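Local coordinates for Lmo0547 protein (Listeria monocytogenes, PDB 4R9N), which probably binds a sugar-type effector through its putative sugar-binding domain and, as a SorC-family transcriptional regulator, is expected to control genes by sequence-specific DNA binding, at residues E19-T25 and V242-R248; E30-L34 and A222-Q226; S58-R64 and D93-I99. Where two conformers were deposited one is given. Residue numbers count along the deposited sequence, not the author numbering.

Contact 1: residues E19-T25 and V242-R248; sequences EAIVVAT and VIVITDR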
ATOM      1  N   GLU A  19      13.471  -0.487  -8.698  1.00 25.17           N
ATOM      2  CA  GLU A  19      14.361  -0.026  -7.656  1.00 24.72           C
ATOM      3  C   GLU A  19      14.070  -0.637  -6.301  1.00 23.92           C
ATOM      4  O   GLU A  19      12.912  -0.861  -5.940  1.00 23.30           O
ATOM      5  CB  GLU A  19      14.327   1.509  -7.525  1.00 27.75           C
ATOM      6  CG  GLU A  19      15.391   2.019  -6.542  1.00 29.45           C
ATOM      7  CD  GLU A  19      15.420   3.527  -6.339  1.00 36.15           C
ATOM      8  OE1 GLU A  19      14.473   4.233  -6.777  1.00 39.36           O
ATOM      9  OE2 GLU A  19      16.426   4.043  -5.741  1.00 34.51           O
ATOM     10  N   ALA A  20      15.111  -0.883  -5.530  1.00 22.43           N
ATOM     11  CA  ALA A  20      14.988  -1.286  -4.134  1.00 23.22           C
ATOM     12  C   ALA A  20      15.737  -0.286  -3.275  1.00 25.24           C
ATOM     13  O   ALA A  20      16.904   0.028  -3.560  1.00 29.20           O
ATOM     14  CB  ALA A  20      15.460  -2.731  -3.934  1.00 23.19           C
ATOM     15  N   ILE A  21      15.059   0.278  -2.278  1.00 21.80           N
ATOM     16  CA  ILE A  21      15.682   1.165  -1.341  1.00 25.19           C
ATOM     17  C   ILE A  21      15.802   0.458   0.013  1.00 26.05           C
ATOM     18  O   ILE A  21      14.776   0.031   0.588  1.00 24.81           O
ATOM     19  CB  ILE A  21      14.818   2.418  -1.183  1.00 26.16           C
ATOM     20  CG1 ILE A  21      14.720   3.145  -2.533  1.00 28.87           C
ATOM     21  CG2 ILE A  21      15.413   3.266  -0.069  1.00 26.83           C
ATOM     22  CD1 ILE A  21      13.426   3.944  -2.709  1.00 30.30           C
ATOM     23  N   VAL A  22      17.023   0.187   0.439  1.00 25.95           N
ATOM     24  CA  VAL A  22      17.228  -0.621   1.612  1.00 27.21           C
ATOM     25  C   VAL A  22      17.801   0.272   2.670  1.00 30.15           C
ATOM     26  O   VAL A  22      18.819   0.948   2.457  1.00 30.80           O
ATOM     27  CB  VAL A  22      18.200  -1.816   1.404  1.00 29.17           C
ATOM     28  CG1 VAL A  22      18.350  -2.553   2.700  1.00 31.83           C
ATOM     29  CG2 VAL A  22      17.680  -2.780   0.369  1.00 30.81           C
ATOM     30  N   VAL A  23      17.211   0.188   3.848  1.00 28.98           N
ATOM     31  CA  VAL A  23      17.503   1.101   4.929  1.00 30.76           C
ATOM     32  C   VAL A  23      18.313   0.356   5.971  1.00 32.77           C
ATOM     33  O   VAL A  23      17.911  -0.700   6.400  1.00 30.71           O
ATOM     34  CB  VAL A  23      16.146   1.632   5.498  1.00 34.72           C
ATOM     35  CG1 VAL A  23      16.327   2.264   6.838  1.00 38.99           C
ATOM     36  CG2 VAL A  23      15.521   2.610   4.497  1.00 33.64           C
ATOM     37  N   ALA A  24      19.452   0.905   6.372  1.00 33.93           N
ATOM     38  CA  ALA A  24      20.329   0.247   7.319  1.00 39.91           C
ATOM     39  C   ALA A  24      19.836   0.463   8.719  1.00 41.42           C
ATOM     40  O   ALA A  24      19.715   1.579   9.154  1.00 44.46           O
ATOM     41  CB  ALA A  24      21.767   0.756   7.191  1.00 39.67           C
ATOM     42  N   THR A  25      19.537  -0.617   9.418  1.00 42.26           N
ATOM     43  CA  THR A  25      19.117  -0.530  10.788  1.00 43.46           C
ATOM     44  C   THR A  25      20.362  -0.814  11.612  1.00 49.91           C
ATOM     45  O   THR A  25      21.143  -1.726  11.300  1.00 51.44           O
ATOM     46  CB  THR A  25      18.062  -1.585  11.125  1.00 43.74           C
ATOM     47  OG1 THR A  25      18.544  -2.870  10.749  1.00 44.46           O
ATOM     48  CG2 THR A  25      16.740  -1.324  10.385  1.00 40.88           C
ATOM     49  N   VAL A 242       8.888  -0.786  -6.885  1.00 20.12           N
ATOM     50  CA  VAL A 242       9.886  -0.180  -6.048  1.00 19.46           C
ATOM     51  C   VAL A 242       9.523  -0.628  -4.626  1.00 20.06           C
ATOM     52  O   VAL A 242       8.324  -0.530  -4.165  1.00 17.76           O
ATOM     53  CB  VAL A 242       9.805   1.379  -6.125  1.00 21.12           C
ATOM     54  CG1 VAL A 242      10.728   2.023  -5.099  1.00 22.66           C
ATOM     55  CG2 VAL A 242      10.074   1.899  -7.559  1.00 21.54           C
ATOM     56  N   ILE A 243      10.494  -1.128  -3.927  1.00 20.18           N
ATOM     57  CA  ILE A 243      10.311  -1.449  -2.510  0.70 22.67           C
ATOM     58  C   ILE A 243      11.205  -0.647  -1.643  1.00 22.29           C
ATOM     59  O   ILE A 243      12.383  -0.332  -2.026  1.00 23.91           O
ATOM     60  CB  ILE A 243      10.555  -2.931  -2.172  0.70 25.11           C
ATOM     61  CG1 ILE A 243      11.922  -3.436  -2.603  0.70 27.38           C
ATOM     62  CG2 ILE A 243       9.463  -3.802  -2.755  0.70 24.95           C
ATOM     63  CD1 ILE A 243      12.190  -4.793  -1.979  0.70 29.88           C
ATOM     64  N   VAL A 244      10.686  -0.268  -0.484  1.00 21.93           N
ATOM     65  CA  VAL A 244      11.437   0.396   0.553  1.00 22.31           C
ATOM     66  C   VAL A 244      11.312  -0.527   1.751  1.00 24.06           C
ATOM     67  O   VAL A 244      10.195  -0.749   2.271  1.00 21.51           O
ATOM     68  CB  VAL A 244      10.898   1.803   0.913  1.00 23.37           C
ATOM     69  CG1 VAL A 244      11.845   2.472   1.862  1.00 26.55           C
ATOM     70  CG2 VAL A 244      10.786   2.653  -0.356  1.00 26.02           C
ATOM     71  N   ILE A 245      12.443  -1.121   2.130  1.00 23.37           N
ATOM     72  CA  ILE A 245      12.517  -2.063   3.234  1.00 23.43           C
ATOM     73  C   ILE A 245      13.817  -1.955   3.993  1.00 23.87           C
ATOM     74  O   ILE A 245      14.765  -1.309   3.534  1.00 24.12           O
ATOM     75  CB  ILE A 245      12.320  -3.533   2.815  1.00 25.83           C
ATOM     76  CG1 ILE A 245      13.415  -3.974   1.864  1.00 27.11           C
ATOM     77  CG2 ILE A 245      10.907  -3.764   2.238  1.00 26.45           C
ATOM     78  CD1 ILE A 245      13.348  -5.487   1.602  1.00 29.00           C
ATOM     79  N   THR A 246      13.848  -2.608   5.140  1.00 24.81           N
ATOM     80  CA  THR A 246      14.995  -2.602   6.004  1.00 25.62           C
ATOM     81  C   THR A 246      15.996  -3.626   5.496  1.00 25.85           C
ATOM     82  O   THR A 246      15.667  -4.539   4.747  1.00 23.83           O
ATOM     83  CB  THR A 246      14.667  -2.978   7.465  1.00 27.53           C
ATOM     84  OG1 THR A 246      14.105  -4.269   7.538  1.00 29.89           O
ATOM     85  CG2 THR A 246      13.765  -1.963   8.134  1.00 28.90           C
ATOM     86  N   ASP A 247      17.218  -3.498   5.925  1.00 28.80           N
ATOM     87  CA  ASP A 247      18.222  -4.522   5.548  1.00 31.00           C
ATOM     88  C   ASP A 247      17.959  -5.871   6.180  1.00 31.94           C
ATOM     89  O   ASP A 247      18.259  -6.918   5.580  1.00 33.12           O
ATOM     90  CB  ASP A 247      19.669  -4.034   5.831  1.00 32.31           C
ATOM     91  CG  ASP A 247      19.874  -3.572   7.226  1.00 34.72           C
ATOM     92  OD1 ASP A 247      18.923  -3.646   8.070  1.00 36.31           O
ATOM     93  OD2 ASP A 247      21.042  -3.118   7.486  1.00 38.71           O
ATOM     94  N   ARG A 248      17.388  -5.858   7.382  1.00 33.72           N
ATOM     95  CA  ARG A 248      16.945  -7.098   8.048  0.60 34.07           C
ATOM     96  C   ARG A 248      15.882  -7.855   7.214  1.00 33.46           C
ATOM     97  O   ARG A 248      15.965  -9.078   7.039  1.00 32.20           O
ATOM     98  CB  ARG A 248      16.411  -6.754   9.436  0.60 35.23           C
ATOM     99  CG  ARG A 248      16.503  -7.849  10.492  0.60 38.68           C
ATOM    100  CD  ARG A 248      16.831  -7.249  11.859  0.60 39.32           C
ATOM    101  NE  ARG A 248      16.009  -6.074  12.165  0.60 38.57           N
ATOM    102  CZ  ARG A 248      16.280  -5.165  13.105  0.60 38.34           C
ATOM    103  NH1 ARG A 248      15.455  -4.150  13.286  0.60 39.14           N
ATOM    104  NH2 ARG A 248      17.338  -5.273  13.875  0.60 39.36           N
TER
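Five backbone hydrogen bonds tie E19-T25 to V242-R248 in parallel register. I243 N donates to E19 O (3.2 Å), I21 N to I243 O (2.8 Å), I245 N to I21 O (3.0 Å), V23 N to I245 O (2.9 Å) and D247 N to V23 O (2.9 Å). The last runs one residue past strand 242-246, into the first turn of helix 247-253. There T25 OG1 donates to D247 OD1 at 2.8 Å, so the T25 hydroxyl ties the loop leaving strand 19-23 to the helix start. T246, as N-cap, turns OG1 to the amide of M249. These strands form one edge of the parallel sheet of a Rossmann-like α/β domain: 19-23 is outermost within the chain, and the chain's last strand lies inside it. Alternation gives two largely apolar faces. I21, V23, V242 and V244 point toward helix 30-49, with I21 CD1 3.8 Å from V244 CG2 and 4.1 Å from V242 CG1; branched side chains suit extended strands. E19, partly exposed at the strand's start, pairs its charge with R48 of that helix. On the opposite face A20 CB lies 3.8 Å from I243 CG1, and the small A20, with V22, packs against L11 of helix 3-15.

Contact 2: residues E30-L34 and A222-Q226; sequences EEEAL and ANGLQ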
ATOM      1  N   GLU A  30      11.838  -4.075  15.936  1.00 46.35           N
ATOM      2  CA  GLU A  30      10.990  -3.992  14.751  1.00 50.06           C
ATOM      3  C   GLU A  30      10.253  -2.640  14.706  1.00 48.65           C
ATOM      4  O   GLU A  30      10.181  -2.026  13.649  1.00 43.13           O
ATOM      5  CB  GLU A  30       9.963  -5.116  14.716  1.00 53.29           C
ATOM      6  CG  GLU A  30       9.271  -5.278  13.376  1.00 55.01           C
ATOM      7  CD  GLU A  30       8.155  -6.320  13.441  1.00 60.35           C
ATOM      8  OE1 GLU A  30       8.481  -7.534  13.568  1.00 64.23           O
ATOM      9  OE2 GLU A  30       6.967  -5.923  13.383  1.00 54.89           O
ATOM     10  N   GLU A  31       9.734  -2.198  15.857  1.00 49.40           N
ATOM     11  CA  GLU A  31       8.967  -0.950  15.999  0.60 49.16           C
ATOM     12  C   GLU A  31       9.848   0.270  15.735  1.00 44.98           C
ATOM     13  O   GLU A  31       9.453   1.243  15.100  1.00 40.39           O
ATOM     14  CB  GLU A  31       8.394  -0.832  17.430  0.60 53.31           C
ATOM     15  CG  GLU A  31       7.709  -2.074  17.997  0.60 54.60           C
ATOM     16  CD  GLU A  31       6.890  -1.771  19.241  0.60 56.28           C
ATOM     17  OE1 GLU A  31       5.856  -2.447  19.456  0.60 55.69           O
ATOM     18  OE2 GLU A  31       7.280  -0.859  20.006  0.60 57.77           O
ATOM     19  N   GLU A  32      11.055   0.243  16.264  1.00 39.54           N
ATOM     20  CA  GLU A  32      11.989   1.377  16.020  1.00 37.79           C
ATOM     21  C   GLU A  32      12.451   1.435  14.504  1.00 32.81           C
ATOM     22  O   GLU A  32      12.605   2.514  13.898  1.00 29.68           O
ATOM     23  CB  GLU A  32      13.205   1.263  16.928  1.00 39.94           C
ATOM     24  CG  GLU A  32      12.827   1.205  18.413  1.00 43.81           C
ATOM     25  CD  GLU A  32      13.926   0.661  19.307  1.00 46.10           C
ATOM     26  OE1 GLU A  32      14.759  -0.150  18.844  1.00 45.79           O
ATOM     27  OE2 GLU A  32      13.945   1.083  20.478  1.00 49.10           O
ATOM     28  N   ALA A  33      12.660   0.263  13.934  1.00 31.28           N
ATOM     29  CA  ALA A  33      12.989   0.140  12.520  1.00 31.09           C
ATOM     30  C   ALA A  33      11.846   0.699  11.636  1.00 31.19           C
ATOM     31  O   ALA A  33      12.098   1.391  10.643  1.00 26.16           O
ATOM     32  CB  ALA A  33      13.251  -1.313  12.206  1.00 32.23           C
ATOM     33  N   LEU A  34      10.592   0.387  11.991  1.00 28.83           N
ATOM     34  CA  LEU A  34       9.438   0.915  11.236  1.00 28.26           C
ATOM     35  C   LEU A  34       9.409   2.427  11.185  1.00 25.76           C
ATOM     36  O   LEU A  34       9.156   2.975  10.092  1.00 25.16           O
ATOM     37  CB  LEU A  34       8.121   0.386  11.802  1.00 31.67           C
ATOM     38  CG  LEU A  34       6.827   0.898  11.192  1.00 32.17           C
ATOM     39  CD1 LEU A  34       6.769   0.545   9.746  1.00 29.93           C
ATOM     40  CD2 LEU A  34       5.627   0.255  11.907  1.00 35.35           C
ATOM     41  N   ALA A 222       7.196  -1.966   3.492  1.00 28.45           N
ATOM     42  CA  ALA A 222       6.815  -3.073   4.387  1.00 27.88           C
ATOM     43  C   ALA A 222       7.840  -3.271   5.480  1.00 29.27           C
ATOM     44  O   ALA A 222       9.029  -3.105   5.261  1.00 26.42           O
ATOM     45  CB  ALA A 222       6.662  -4.372   3.616  1.00 29.71           C
ATOM     46  N   ASN A 223       7.382  -3.717   6.643  1.00 33.46           N
ATOM     47  CA  ASN A 223       8.326  -4.099   7.687  1.00 34.31           C
ATOM     48  C   ASN A 223       7.792  -5.263   8.488  1.00 36.44           C
ATOM     49  O   ASN A 223       6.559  -5.401   8.649  1.00 39.64           O
ATOM     50  CB  ASN A 223       8.567  -2.930   8.632  1.00 37.04           C
ATOM     51  CG  ASN A 223       9.729  -3.182   9.598  1.00 44.85           C
ATOM     52  OD1 ASN A 223      10.829  -3.609   9.202  1.00 41.96           O
ATOM     53  ND2 ASN A 223       9.480  -2.943  10.870  1.00 48.91           N
ATOM     54  N   GLY A 224       8.710  -6.062   9.038  1.00 35.40           N
ATOM     55  CA  GLY A 224       8.337  -7.115   9.964  1.00 35.04           C
ATOM     56  C   GLY A 224       8.371  -8.451   9.294  1.00 35.73           C
ATOM     57  O   GLY A 224       7.777  -8.691   8.241  1.00 31.86           O
ATOM     58  N   LEU A 225       9.073  -9.366   9.922  1.00 36.90           N
ATOM     59  CA  LEU A 225       9.390 -10.611   9.247  1.00 40.66           C
ATOM     60  C   LEU A 225       8.136 -11.497   9.025  1.00 40.13           C
ATOM     61  O   LEU A 225       8.091 -12.257   8.060  1.00 39.78           O
ATOM     62  CB  LEU A 225      10.584 -11.284   9.976  1.00 45.26           C
ATOM     63  CG  LEU A 225      11.867 -10.357  10.005  1.00 48.48           C
ATOM     64  CD1 LEU A 225      12.934 -10.864  10.964  1.00 51.56           C
ATOM     65  CD2 LEU A 225      12.544 -10.120   8.650  1.00 46.50           C
ATOM     66  N   GLN A 226       7.085 -11.334   9.844  1.00 40.13           N
ATOM     67  CA  GLN A 226       5.794 -12.003   9.631  0.70 41.23           C
ATOM     68  C   GLN A 226       5.191 -11.669   8.259  1.00 40.10           C
ATOM     69  O   GLN A 226       4.310 -12.372   7.764  1.00 43.12           O
ATOM     70  CB  GLN A 226       4.776 -11.613  10.731  0.70 42.54           C
ATOM     71  CG  GLN A 226       4.998 -12.292  12.090  0.70 47.19           C
ATOM     72  CD  GLN A 226       3.952 -11.916  13.145  0.70 49.05           C
ATOM     73  OE1 GLN A 226       2.999 -11.184  12.872  0.70 49.78           O
ATOM     74  NE2 GLN A 226       4.132 -12.424  14.359  0.70 51.37           N
TER
HETATM   75  O   HOH W   1      10.564  -8.443  12.235  1.00 45.84           O
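Just beyond strand 217-221, N223 begins the contact. Its CA-to-CB bond points toward the helix, and the amide reaches the first turn, where N223 ND2 makes a weak hydrogen bond (3.0 Å) to E30 O. That carbonyl already accepts the helical bond from L34 N, also at 3.0 Å, so asparagine adds a second donor to it. The same ND2 lies 3.7 Å from L34 CB and 4.3 Å from A33 CB; the small alanine lets the loop come close. At G224, phi is positive and E30 CD is 3.6 Å from G224 CA; a side chain here would strike both E30 OE2 and the preceding carbonyl, so glycine fits. L225 is joined through water: W1 donates to E30 OE1 (2.6 Å) and accepts from L225 N (2.9 Å), while the leucine side chain packs on M249 and Y252 of helix 247-253. Such loops between a strand's C-terminal end and the next helix, beside another helix's N-terminus, are characteristic of the C-terminal edge of a parallel Rossmann-like sheet.

Contact 3: residues S58-R64 and D93-I99; sequences SWGKTIR and DLHSNQI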
ATOM      1  N   SER A  58      -2.665   4.430  -0.637  1.00 14.94           N
ATOM      2  CA  SER A  58      -3.503   3.488   0.066  1.00 16.07           C
ATOM      3  C   SER A  58      -3.748   3.910   1.515  1.00 17.65           C
ATOM      4  O   SER A  58      -3.942   5.089   1.806  1.00 20.71           O
ATOM      5  CB  SER A  58      -2.927   2.075  -0.091  1.00 17.69           C
ATOM      6  OG  SER A  58      -3.841   1.080   0.307  1.00 18.30           O
ATOM      7  N   TRP A  59      -3.764   2.953   2.439  1.00 18.01           N
ATOM      8  CA  TRP A  59      -4.053   3.215   3.824  0.50 18.64           C
ATOM      9  C   TRP A  59      -3.136   2.419   4.766  1.00 20.01           C
ATOM     10  O   TRP A  59      -2.332   1.581   4.333  1.00 18.61           O
ATOM     11  CB  TRP A  59      -5.522   2.802   4.027  0.50 19.27           C
ATOM     12  CG  TRP A  59      -5.644   1.382   4.300  0.50 20.76           C
ATOM     13  CD1 TRP A  59      -5.537   0.343   3.398  0.50 21.65           C
ATOM     14  CD2 TRP A  59      -5.855   0.793   5.582  0.50 22.47           C
ATOM     15  NE1 TRP A  59      -5.645  -0.872   4.080  0.50 25.08           N
ATOM     16  CE2 TRP A  59      -5.845  -0.609   5.414  0.50 23.31           C
ATOM     17  CE3 TRP A  59      -6.025   1.319   6.881  0.50 23.02           C
ATOM     18  CZ2 TRP A  59      -6.024  -1.479   6.482  0.50 26.27           C
ATOM     19  CZ3 TRP A  59      -6.214   0.441   7.939  0.50 24.26           C
ATOM     20  CH2 TRP A  59      -6.183  -0.936   7.735  0.50 26.03           C
ATOM     21  N   GLY A  60      -3.285   2.649   6.050  1.00 19.20           N
ATOM     22  CA  GLY A  60      -2.640   1.786   7.045  1.00 20.10           C
ATOM     23  C   GLY A  60      -1.594   2.427   7.891  1.00 20.67           C
ATOM     24  O   GLY A  60      -1.207   3.543   7.675  1.00 20.36           O
ATOM     25  N   LYS A  61      -1.118   1.680   8.889  1.00 22.04           N
ATOM     26  CA  LYS A  61      -0.181   2.236   9.821  0.60 22.40           C
ATOM     27  C   LYS A  61       1.125   2.658   9.192  1.00 20.53           C
ATOM     28  O   LYS A  61       1.665   3.682   9.578  1.00 21.22           O
ATOM     29  CB  LYS A  61       0.118   1.271  10.996  0.60 24.85           C
ATOM     30  CG  LYS A  61      -1.074   1.053  11.909  0.60 27.89           C
ATOM     31  CD  LYS A  61      -0.810  -0.021  12.981  0.60 28.97           C
ATOM     32  CE  LYS A  61      -1.950   0.004  13.967  0.60 30.89           C
ATOM     33  NZ  LYS A  61      -1.776  -0.982  15.054  0.60 33.81           N
ATOM     34  N   THR A  62       1.670   1.861   8.277  1.00 19.16           N
ATOM     35  CA  THR A  62       2.936   2.190   7.686  1.00 19.74           C
ATOM     36  C   THR A  62       2.873   3.473   6.798  1.00 17.56           C
ATOM     37  O   THR A  62       3.706   4.400   6.872  1.00 17.50           O
ATOM     38  CB  THR A  62       3.467   0.984   6.868  1.00 22.08           C
ATOM     39  OG1 THR A  62       3.616  -0.181   7.714  1.00 24.62           O
ATOM     40  CG2 THR A  62       4.753   1.302   6.335  1.00 24.36           C
ATOM     41  N   ILE A  63       1.863   3.539   5.983  1.00 17.34           N
ATOM     42  CA  ILE A  63       1.625   4.758   5.189  1.00 18.23           C
ATOM     43  C   ILE A  63       1.311   5.992   6.082  1.00 16.04           C
ATOM     44  O   ILE A  63       1.718   7.090   5.747  1.00 16.72           O
ATOM     45  CB  ILE A  63       0.537   4.485   4.165  1.00 18.29           C
ATOM     46  CG1 ILE A  63       1.117   3.473   3.139  1.00 20.39           C
ATOM     47  CG2 ILE A  63       0.166   5.752   3.397  1.00 18.85           C
ATOM     48  CD1 ILE A  63       0.054   2.888   2.337  1.00 23.31           C
ATOM     49  N   ARG A  64       0.565   5.796   7.173  1.00 17.41           N
ATOM     50  CA  ARG A  64       0.330   6.896   8.128  1.00 18.50           C
ATOM     51  C   ARG A  64       1.673   7.470   8.662  1.00 18.54           C
ATOM     52  O   ARG A  64       1.900   8.678   8.673  1.00 17.54           O
ATOM     53  CB  ARG A  64      -0.597   6.443   9.219  1.00 19.96           C
ATOM     54  CG  ARG A  64      -0.780   7.482  10.302  1.00 22.49           C
ATOM     55  CD  ARG A  64      -1.785   8.502   9.789  1.00 25.93           C
ATOM     56  NE  ARG A  64      -1.130   9.673   9.343  1.00 25.60           N
ATOM     57  CZ  ARG A  64      -1.725  10.742   8.853  1.00 24.79           C
ATOM     58  NH1 ARG A  64      -0.946  11.776   8.578  1.00 26.41           N
ATOM     59  NH2 ARG A  64      -3.042  10.774   8.626  1.00 24.20           N
ATOM     60  N   ASP A  93      -7.991   8.398  10.676  1.00 43.30           N
ATOM     61  CA  ASP A  93      -6.607   8.507  11.154  1.00 44.68           C
ATOM     62  C   ASP A  93      -5.639   7.750  10.180  1.00 35.79           C
ATOM     63  O   ASP A  93      -4.781   8.353   9.502  1.00 35.44           O
ATOM     64  CB  ASP A  93      -6.496   7.966  12.592  1.00 53.62           C
ATOM     65  CG  ASP A  93      -5.232   8.456  13.315  1.00 65.07           C
ATOM     66  OD1 ASP A  93      -4.128   8.428  12.715  1.00 70.15           O
ATOM     67  OD2 ASP A  93      -5.344   8.872  14.499  1.00 74.57           O
ATOM     68  N   LEU A  94      -5.856   6.450  10.113  1.00 27.72           N
ATOM     69  CA  LEU A  94      -5.225   5.507   9.168  1.00 30.25           C
ATOM     70  C   LEU A  94      -5.894   5.443   7.768  1.00 27.85           C
ATOM     71  O   LEU A  94      -5.366   4.748   6.880  1.00 25.30           O
ATOM     72  CB  LEU A  94      -5.301   4.088   9.758  1.00 30.23           C
ATOM     73  CG  LEU A  94      -4.635   3.788  11.090  1.00 35.56           C
ATOM     74  CD1 LEU A  94      -4.630   2.272  11.316  1.00 36.68           C
ATOM     75  CD2 LEU A  94      -3.202   4.316  11.200  1.00 33.68           C
ATOM     76  N   HIS A  95      -7.055   6.079   7.618  1.00 26.33           N
ATOM     77  CA  HIS A  95      -7.844   6.098   6.376  1.00 30.49           C
ATOM     78  C   HIS A  95      -7.210   6.892   5.311  1.00 24.83           C
ATOM     79  O   HIS A  95      -6.627   7.957   5.592  1.00 24.05           O
ATOM     80  CB  HIS A  95      -9.216   6.726   6.649  1.00 36.01           C
ATOM     81  CG  HIS A  95     -10.067   5.899   7.547  1.00 45.96           C
ATOM     82  ND1 HIS A  95     -11.419   6.124   7.707  1.00 62.52           N
ATOM     83  CD2 HIS A  95      -9.760   4.846   8.335  1.00 53.20           C
ATOM     84  CE1 HIS A  95     -11.912   5.230   8.547  1.00 62.68           C
ATOM     85  NE2 HIS A  95     -10.928   4.436   8.933  1.00 59.33           N
ATOM     86  N   SER A  96      -7.283   6.344   4.121  1.00 23.80           N
ATOM     87  CA  SER A  96      -6.690   6.913   2.917  1.00 21.34           C
ATOM     88  C   SER A  96      -7.079   8.398   2.774  1.00 20.04           C
ATOM     89  O   SER A  96      -6.236   9.218   2.506  1.00 17.15           O
ATOM     90  CB  SER A  96      -7.198   6.158   1.717  1.00 23.00           C
ATOM     91  OG  SER A  96      -6.423   6.401   0.563  1.00 24.31           O
ATOM     92  N   ASN A  97      -8.342   8.738   3.000  1.00 22.60           N
ATOM     93  CA  ASN A  97      -8.774  10.133   2.814  1.00 23.65           C
ATOM     94  C   ASN A  97      -8.055  11.147   3.669  1.00 23.48           C
ATOM     95  O   ASN A  97      -7.684  12.214   3.176  1.00 23.77           O
ATOM     96  CB  ASN A  97     -10.283  10.309   3.065  1.00 27.21           C
ATOM     97  CG  ASN A  97     -11.127   9.750   1.931  1.00 26.28           C
ATOM     98  OD1 ASN A  97     -10.879  10.034   0.765  1.00 25.92           O
ATOM     99  ND2 ASN A  97     -12.196   9.042   2.281  1.00 27.20           N
ATOM    100  N   GLN A  98      -7.889  10.837   4.949  1.00 22.50           N
ATOM    101  CA  GLN A  98      -7.210  11.690   5.882  1.00 24.63           C
ATOM    102  C   GLN A  98      -5.700  11.742   5.577  1.00 21.86           C
ATOM    103  O   GLN A  98      -5.096  12.819   5.670  1.00 19.67           O
ATOM    104  CB  GLN A  98      -7.361  11.196   7.302  1.00 28.23           C
ATOM    105  CG  GLN A  98      -6.696  12.109   8.333  1.00 34.08           C
ATOM    106  CD  GLN A  98      -7.422  13.437   8.524  1.00 42.84           C
ATOM    107  OE1 GLN A  98      -8.658  13.481   8.617  1.00 43.43           O
ATOM    108  NE2 GLN A  98      -6.663  14.531   8.576  1.00 48.24           N
ATOM    109  N   ILE A  99      -5.102  10.590   5.211  1.00 18.30           N
ATOM    110  CA  ILE A  99      -3.705  10.583   4.798  1.00 18.56           C
ATOM    111  C   ILE A  99      -3.454  11.511   3.567  1.00 18.57           C
ATOM    112  O   ILE A  99      -2.504  12.309   3.505  1.00 17.33           O
ATOM    113  CB  ILE A  99      -3.189   9.146   4.544  1.00 18.45           C
ATOM    114  CG1 ILE A  99      -3.142   8.347   5.864  1.00 19.82           C
ATOM    115  CG2 ILE A  99      -1.811   9.175   3.924  1.00 21.33           C
ATOM    116  CD1 ILE A  99      -3.095   6.853   5.636  1.00 20.56           C
TER
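This is a loop-to-loop and helix-to-helix contact at the C-terminal edge of the parallel, Rossmann-like sheet, where the turn from strand 54-57 into helix 61-69 meets the N-terminal start of helix 96-107. Both helices open here, with G60 and H95 at their N-cap positions. The two turns are pinned by G60 N, which donates to L94 O at 3.1 Å. With phi of 115°, a side chain at G60 would be pressed against the carbonyl of W59, so glycine suits the place. S96 adds a small polar group close to the loop backbone, its OG 3.1 Å from S58 O. Around the G60-L94 bond the apolar side chains close up. L94 packs its CB 4.1 Å from W59 CE3 and its CD1 3.8 Å from K61 CG, so the aliphatic part of the lysine also contributes. W59 in turn covers T160 and M161 of helix 160-163. Deeper in, I63 CG2 meets I99 CG2 at 4.0 Å, and both isoleucines rest on I57 of strand 54-57. R64 is long enough to span the helices: its guanidinium forms a salt bridge with D102, lies with one face over I99 CG1, and donates from R64 NH2 to D93 O at 3.1 Å.

Contact 1 is buried although it includes the sheet's edge strand, because helices cover both faces; regular strand-to-strand backbone bonds and apolar side chains build it. Contacts 2 and 3 are partly buried and join loops to helix starts through a few irregular polar links. Contact 2 relies on a weak amide bond and a water; contact 3 adds an arginine and apolar side-chain packing. Contacts 1 and 2 share a neighbourhood: T246 CG2 lies 3.5 Å from N223 OD1, and helix 30-49 follows strand 19-23 directly. Contact 3 lies nearer the chain's centre, yet is less buried than contact 1; its centre is about 17 Å from that of contact 2, which it touches where L34 CD1 meets T62 OG1 at 3.8 Å.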